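Local coordinates for protein Rho guanine nucleotide exchange factor 3 (Mus musculus, PDB 2Z0Q) that acts as a guanine nucleotide exchange factor for the small GTPases RhoA and RhoB, seen here as its DH-PH fragment, at residues E92-L105 with N178-I191. Residues are numbered along the deposited sequence; the frame is centred on the assembly and turned at random.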
loop_
_atom_site.group_PDB
_atom_site.type_symbol
_atom_site.label_atom_id
_atom_site.label_comp_id
_atom_site.label_asym_id
_atom_site.label_seq_id
_atom_site.Cartn_x
_atom_site.Cartn_y
_atom_site.Cartn_z
ATOM N N GLU A 92 -5.186 34.859 -4.819
ATOM C CA GLU A 92 -4.515 35.697 -3.828
ATOM C C GLU A 92 -4.057 34.875 -2.604
ATOM O O GLU A 92 -2.874 34.853 -2.265
ATOM C CB GLU A 92 -5.473 36.799 -3.342
ATOM C CG GLU A 92 -4.775 37.938 -2.651
ATOM C CD GLU A 92 -5.726 39.122 -2.365
ATOM O OE1 GLU A 92 -6.667 39.357 -3.163
ATOM O OE2 GLU A 92 -5.518 39.826 -1.354
ATOM N N HIS A 93 -5.020 34.235 -1.955
ATOM C CA HIS A 93 -4.747 33.407 -0.769
ATOM C C HIS A 93 -5.437 32.066 -0.812
ATOM O O HIS A 93 -6.643 31.990 -1.165
ATOM C CB HIS A 93 -5.251 34.097 0.490
ATOM C CG HIS A 93 -4.797 35.504 0.625
ATOM N ND1 HIS A 93 -5.646 36.571 0.462
ATOM C CD2 HIS A 93 -3.587 36.024 0.921
ATOM C CE1 HIS A 93 -4.982 37.693 0.660
ATOM N NE2 HIS A 93 -3.731 37.389 0.940
ATOM N N VAL A 94 -4.699 31.021 -0.416
ATOM C CA VAL A 94 -5.238 29.676 -0.321
ATOM C C VAL A 94 -5.180 29.196 1.143
ATOM O O VAL A 94 -5.749 28.165 1.497
ATOM C CB VAL A 94 -4.454 28.632 -1.193
ATOM C CG1 VAL A 94 -4.604 28.975 -2.663
ATOM C CG2 VAL A 94 -2.966 28.580 -0.767
ATOM N N GLY A 95 -4.518 29.973 1.998
ATOM C CA GLY A 95 -4.357 29.565 3.388
ATOM C C GLY A 95 -5.637 29.280 4.159
ATOM O O GLY A 95 -5.790 28.180 4.688
ATOM N N PRO A 96 -6.544 30.264 4.265
ATOM C CA PRO A 96 -7.819 30.105 4.984
ATOM C C PRO A 96 -8.614 28.902 4.509
ATOM O O PRO A 96 -9.148 28.131 5.306
ATOM C CB PRO A 96 -8.525 31.418 4.723
ATOM C CG PRO A 96 -7.324 32.417 4.729
ATOM C CD PRO A 96 -6.315 31.677 3.879
ATOM N N ILE A 97 -8.673 28.713 3.187
ATOM C CA ILE A 97 -9.407 27.571 2.658
ATOM C C ILE A 97 -8.813 26.230 3.121
ATOM O O ILE A 97 -9.542 25.316 3.503
ATOM C CB ILE A 97 -9.408 27.609 1.100
ATOM C CG1 ILE A 97 -10.386 28.678 0.606
ATOM C CG2 ILE A 97 -9.777 26.196 0.543
ATOM C CD1 ILE A 97 -10.353 28.881 -0.936
ATOM N N LEU A 98 -7.480 26.097 3.058
ATOM C CA LEU A 98 -6.844 24.849 3.460
ATOM C C LEU A 98 -7.059 24.592 4.951
ATOM O O LEU A 98 -7.445 23.510 5.330
ATOM C CB LEU A 98 -5.339 24.881 3.144
ATOM C CG LEU A 98 -5.117 24.721 1.630
ATOM C CD1 LEU A 98 -3.719 25.181 1.247
ATOM C CD2 LEU A 98 -5.345 23.266 1.252
ATOM N N VAL A 99 -6.798 25.597 5.771
ATOM C CA VAL A 99 -6.995 25.430 7.203
ATOM C C VAL A 99 -8.449 25.039 7.538
ATOM O O VAL A 99 -8.685 24.178 8.378
ATOM C CB VAL A 99 -6.594 26.696 7.942
ATOM C CG1 VAL A 99 -7.019 26.577 9.451
ATOM C CG2 VAL A 99 -5.045 26.845 7.863
ATOM N N GLY A 100 -9.425 25.645 6.865
ATOM C CA GLY A 100 -10.807 25.263 7.147
ATOM C C GLY A 100 -11.215 23.901 6.617
ATOM O O GLY A 100 -12.136 23.257 7.141
ATOM N N TRP A 101 -10.559 23.450 5.554
ATOM C CA TRP A 101 -10.882 22.161 4.955
ATOM C C TRP A 101 -10.236 20.967 5.647
ATOM O O TRP A 101 -10.830 19.909 5.726
ATOM C CB TRP A 101 -10.475 22.183 3.459
ATOM C CG TRP A 101 -10.631 20.878 2.727
ATOM C CD1 TRP A 101 -11.789 20.363 2.180
ATOM C CD2 TRP A 101 -9.596 19.926 2.438
ATOM N NE1 TRP A 101 -11.526 19.154 1.579
ATOM C CE2 TRP A 101 -10.194 18.862 1.724
ATOM C CE3 TRP A 101 -8.212 19.874 2.710
ATOM C CZ2 TRP A 101 -9.458 17.742 1.273
ATOM C CZ3 TRP A 101 -7.473 18.755 2.252
ATOM C CH2 TRP A 101 -8.103 17.713 1.547
ATOM N N LEU A 102 -9.028 21.152 6.182
ATOM C CA LEU A 102 -8.313 20.058 6.840
ATOM C C LEU A 102 -9.058 19.080 7.764
ATOM O O LEU A 102 -8.774 17.885 7.745
ATOM C CB LEU A 102 -7.099 20.610 7.626
ATOM C CG LEU A 102 -6.048 21.270 6.768
ATOM C CD1 LEU A 102 -4.865 21.706 7.601
ATOM C CD2 LEU A 102 -5.660 20.277 5.695
ATOM N N PRO A 103 -9.958 19.574 8.608
ATOM C CA PRO A 103 -10.685 18.680 9.515
ATOM C C PRO A 103 -11.433 17.518 8.799
ATOM O O PRO A 103 -11.616 16.474 9.384
ATOM C CB PRO A 103 -11.641 19.632 10.230
ATOM C CG PRO A 103 -10.855 20.874 10.293
ATOM C CD PRO A 103 -10.286 20.979 8.914
ATOM N N CYS A 104 -11.809 17.707 7.533
ATOM C CA CYS A 104 -12.526 16.652 6.838
ATOM C C CYS A 104 -11.633 15.471 6.530
ATOM O O CYS A 104 -12.121 14.389 6.209
ATOM C CB CYS A 104 -13.192 17.182 5.564
ATOM S SG CYS A 104 -12.148 17.233 4.156
ATOM N N LEU A 105 -10.317 15.658 6.658
ATOM C CA LEU A 105 -9.384 14.558 6.420
ATOM C C LEU A 105 -9.508 13.483 7.499
ATOM O O LEU A 105 -8.875 12.443 7.426
ATOM C CB LEU A 105 -7.938 15.067 6.356
ATOM C CG LEU A 105 -7.558 15.825 5.069
ATOM C CD1 LEU A 105 -6.113 16.173 5.101
ATOM C CD2 LEU A 105 -7.874 14.988 3.847
ATOM N N ASN A 178 2.612 38.257 3.061
ATOM C CA ASN A 178 1.396 37.592 2.635
ATOM C C ASN A 178 0.974 36.684 3.804
ATOM O O ASN A 178 1.729 35.800 4.188
ATOM C CB ASN A 178 1.681 36.730 1.405
ATOM C CG ASN A 178 0.435 36.191 0.786
ATOM O OD1 ASN A 178 -0.449 35.684 1.474
ATOM N ND2 ASN A 178 0.348 36.284 -0.549
ATOM N N PRO A 179 -0.246 36.866 4.343
ATOM C CA PRO A 179 -0.722 36.055 5.476
ATOM C C PRO A 179 -0.815 34.561 5.211
ATOM O O PRO A 179 -0.983 33.780 6.133
ATOM C CB PRO A 179 -2.077 36.678 5.814
ATOM C CG PRO A 179 -2.534 37.235 4.464
ATOM C CD PRO A 179 -1.279 37.835 3.916
ATOM N N ASP A 180 -0.730 34.179 3.937
ATOM C CA ASP A 180 -0.757 32.766 3.595
ATOM C C ASP A 180 0.473 32.085 4.220
ATOM O O ASP A 180 0.466 30.863 4.393
ATOM C CB ASP A 180 -0.697 32.582 2.082
ATOM C CG ASP A 180 -2.022 32.174 1.484
ATOM O OD1 ASP A 180 -3.090 32.275 2.156
ATOM O OD2 ASP A 180 -2.007 31.728 0.313
ATOM N N GLN A 181 1.546 32.823 4.503
ATOM C CA GLN A 181 2.705 32.141 5.105
ATOM C C GLN A 181 2.303 31.400 6.373
ATOM O O GLN A 181 2.539 30.197 6.503
ATOM C CB GLN A 181 3.841 33.106 5.462
ATOM C CG GLN A 181 4.530 33.754 4.331
ATOM C CD GLN A 181 5.878 34.338 4.748
ATOM O OE1 GLN A 181 6.010 34.944 5.822
ATOM N NE2 GLN A 181 6.874 34.161 3.907
ATOM N N GLN A 182 1.685 32.103 7.321
ATOM C CA GLN A 182 1.281 31.422 8.561
ATOM C C GLN A 182 0.246 30.326 8.341
ATOM O O GLN A 182 0.312 29.266 8.935
ATOM C CB GLN A 182 0.753 32.434 9.581
ATOM C CG GLN A 182 1.843 33.278 10.233
ATOM C CD GLN A 182 2.217 34.540 9.466
ATOM O OE1 GLN A 182 2.935 35.394 10.008
ATOM N NE2 GLN A 182 1.738 34.681 8.215
ATOM N N HIS A 183 -0.740 30.590 7.494
ATOM C CA HIS A 183 -1.776 29.591 7.253
ATOM C C HIS A 183 -1.232 28.346 6.619
ATOM O O HIS A 183 -1.656 27.236 6.950
ATOM C CB HIS A 183 -2.868 30.199 6.386
ATOM C CG HIS A 183 -3.632 31.261 7.103
ATOM N ND1 HIS A 183 -4.020 32.442 6.510
ATOM C CD2 HIS A 183 -4.059 31.323 8.390
ATOM C CE1 HIS A 183 -4.656 33.187 7.403
ATOM N NE2 HIS A 183 -4.692 32.532 8.546
ATOM N N LEU A 184 -0.282 28.516 5.697
ATOM C CA LEU A 184 0.299 27.343 5.052
ATOM C C LEU A 184 1.176 26.578 6.024
ATOM O O LEU A 184 1.158 25.353 6.031
ATOM C CB LEU A 184 1.108 27.760 3.810
ATOM C CG LEU A 184 0.216 28.152 2.618
ATOM C CD1 LEU A 184 1.042 28.913 1.605
ATOM C CD2 LEU A 184 -0.429 26.878 1.995
ATOM N N GLU A 185 1.965 27.298 6.822
ATOM C CA GLU A 185 2.797 26.608 7.818
ATOM C C GLU A 185 1.878 25.764 8.738
ATOM O O GLU A 185 2.215 24.636 9.116
ATOM C CB GLU A 185 3.607 27.640 8.631
ATOM C CG GLU A 185 4.712 28.264 7.770
ATOM C CD GLU A 185 5.375 29.497 8.371
ATOM O OE1 GLU A 185 4.859 30.028 9.381
ATOM O OE2 GLU A 185 6.422 29.944 7.807
ATOM N N GLU A 186 0.724 26.318 9.083
ATOM C CA GLU A 186 -0.206 25.591 9.925
ATOM C C GLU A 186 -0.741 24.332 9.238
ATOM O O GLU A 186 -0.703 23.252 9.789
ATOM C CB GLU A 186 -1.356 26.508 10.362
ATOM C CG GLU A 186 -2.544 25.738 10.955
ATOM C CD GLU A 186 -3.723 26.632 11.424
ATOM O OE1 GLU A 186 -3.725 27.837 11.151
ATOM O OE2 GLU A 186 -4.673 26.076 12.077
ATOM N N ALA A 187 -1.213 24.488 7.994
ATOM C CA ALA A 187 -1.755 23.370 7.271
ATOM C C ALA A 187 -0.731 22.252 7.101
ATOM O O ALA A 187 -1.069 21.077 7.214
ATOM C CB ALA A 187 -2.273 23.854 5.889
ATOM N N ILE A 188 0.491 22.636 6.774
ATOM C CA ILE A 188 1.536 21.646 6.581
ATOM C C ILE A 188 1.759 20.888 7.892
ATOM O O ILE A 188 1.775 19.656 7.917
ATOM C CB ILE A 188 2.841 22.328 6.135
ATOM C CG1 ILE A 188 2.681 22.866 4.707
ATOM C CG2 ILE A 188 3.999 21.315 6.181
ATOM C CD1 ILE A 188 3.713 23.903 4.341
ATOM N N ASN A 189 1.907 21.612 8.992
ATOM C CA ASN A 189 2.147 20.940 10.302
ATOM C C ASN A 189 1.027 20.010 10.689
ATOM O O ASN A 189 1.250 18.880 11.180
ATOM C CB ASN A 189 2.282 21.950 11.437
ATOM C CG ASN A 189 2.871 21.330 12.699
ATOM O OD1 ASN A 189 4.079 21.123 12.770
ATOM N ND2 ASN A 189 2.018 21.001 13.693
ATOM N N ILE A 190 -0.194 20.468 10.501
ATOM C CA ILE A 190 -1.341 19.645 10.873
ATOM C C ILE A 190 -1.400 18.344 10.034
ATOM O O ILE A 190 -1.632 17.267 10.571
ATOM C CB ILE A 190 -2.634 20.425 10.686
ATOM C CG1 ILE A 190 -2.641 21.619 11.639
ATOM C CG2 ILE A 190 -3.858 19.499 10.905
ATOM C CD1 ILE A 190 -2.555 21.290 13.124
ATOM N N ILE A 191 -1.174 18.461 8.730
ATOM C CA ILE A 191 -1.210 17.282 7.873
ATOM C C ILE A 191 -0.025 16.368 8.214
ATOM O O ILE A 191 -0.170 15.150 8.184
ATOM C CB ILE A 191 -1.229 17.688 6.366
ATOM C CG1 ILE A 191 -2.581 18.331 6.054
ATOM C CG2 ILE A 191 -1.128 16.447 5.449
ATOM C CD1 ILE A 191 -2.585 19.051 4.696
#
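At the amino-terminal end of helix 95-101, the carboxylate of Asp180 grips two successive backbone N-H groups. Val94 N reaches OD2 of Asp180 at 2.9 Å in a nearly straight bond (171°) on the syn lone pair, whereas Gly95 N meets OD1 of Asp180 at 2.7 Å from above the carboxylate plane. Asn178 precedes the turn leading into the second helix, and its OD1 accepts from Asp180 N (2.9 Å), a capping bond; the same OD1 lies at the ring edge of His93, 3.2 Å from CD2. An alanine at Asp180 would remove both acceptors and is likely to leave the two N-H groups without these mates. Within the helical bundle of the DH domain, the axes of segments 95-101 and 180-191 run in the same sense, 27° apart and 8.5 Å at closest approach. Gly95 permits the approach: its CA packs 3.4 Å from His183 CB, where any CB of its own would clash. Further along, Leu102 splits its branches, CD1 resting over Ala187 and against Ile190 while CD2 presses tightly on Ile191 CD1 (3.5 Å). Leu98 CD1 meets Leu184 CD2 at 3.8 Å. The extended Glu186 side chain (chi1 166°) lays its carboxylate against both Val99 methyls.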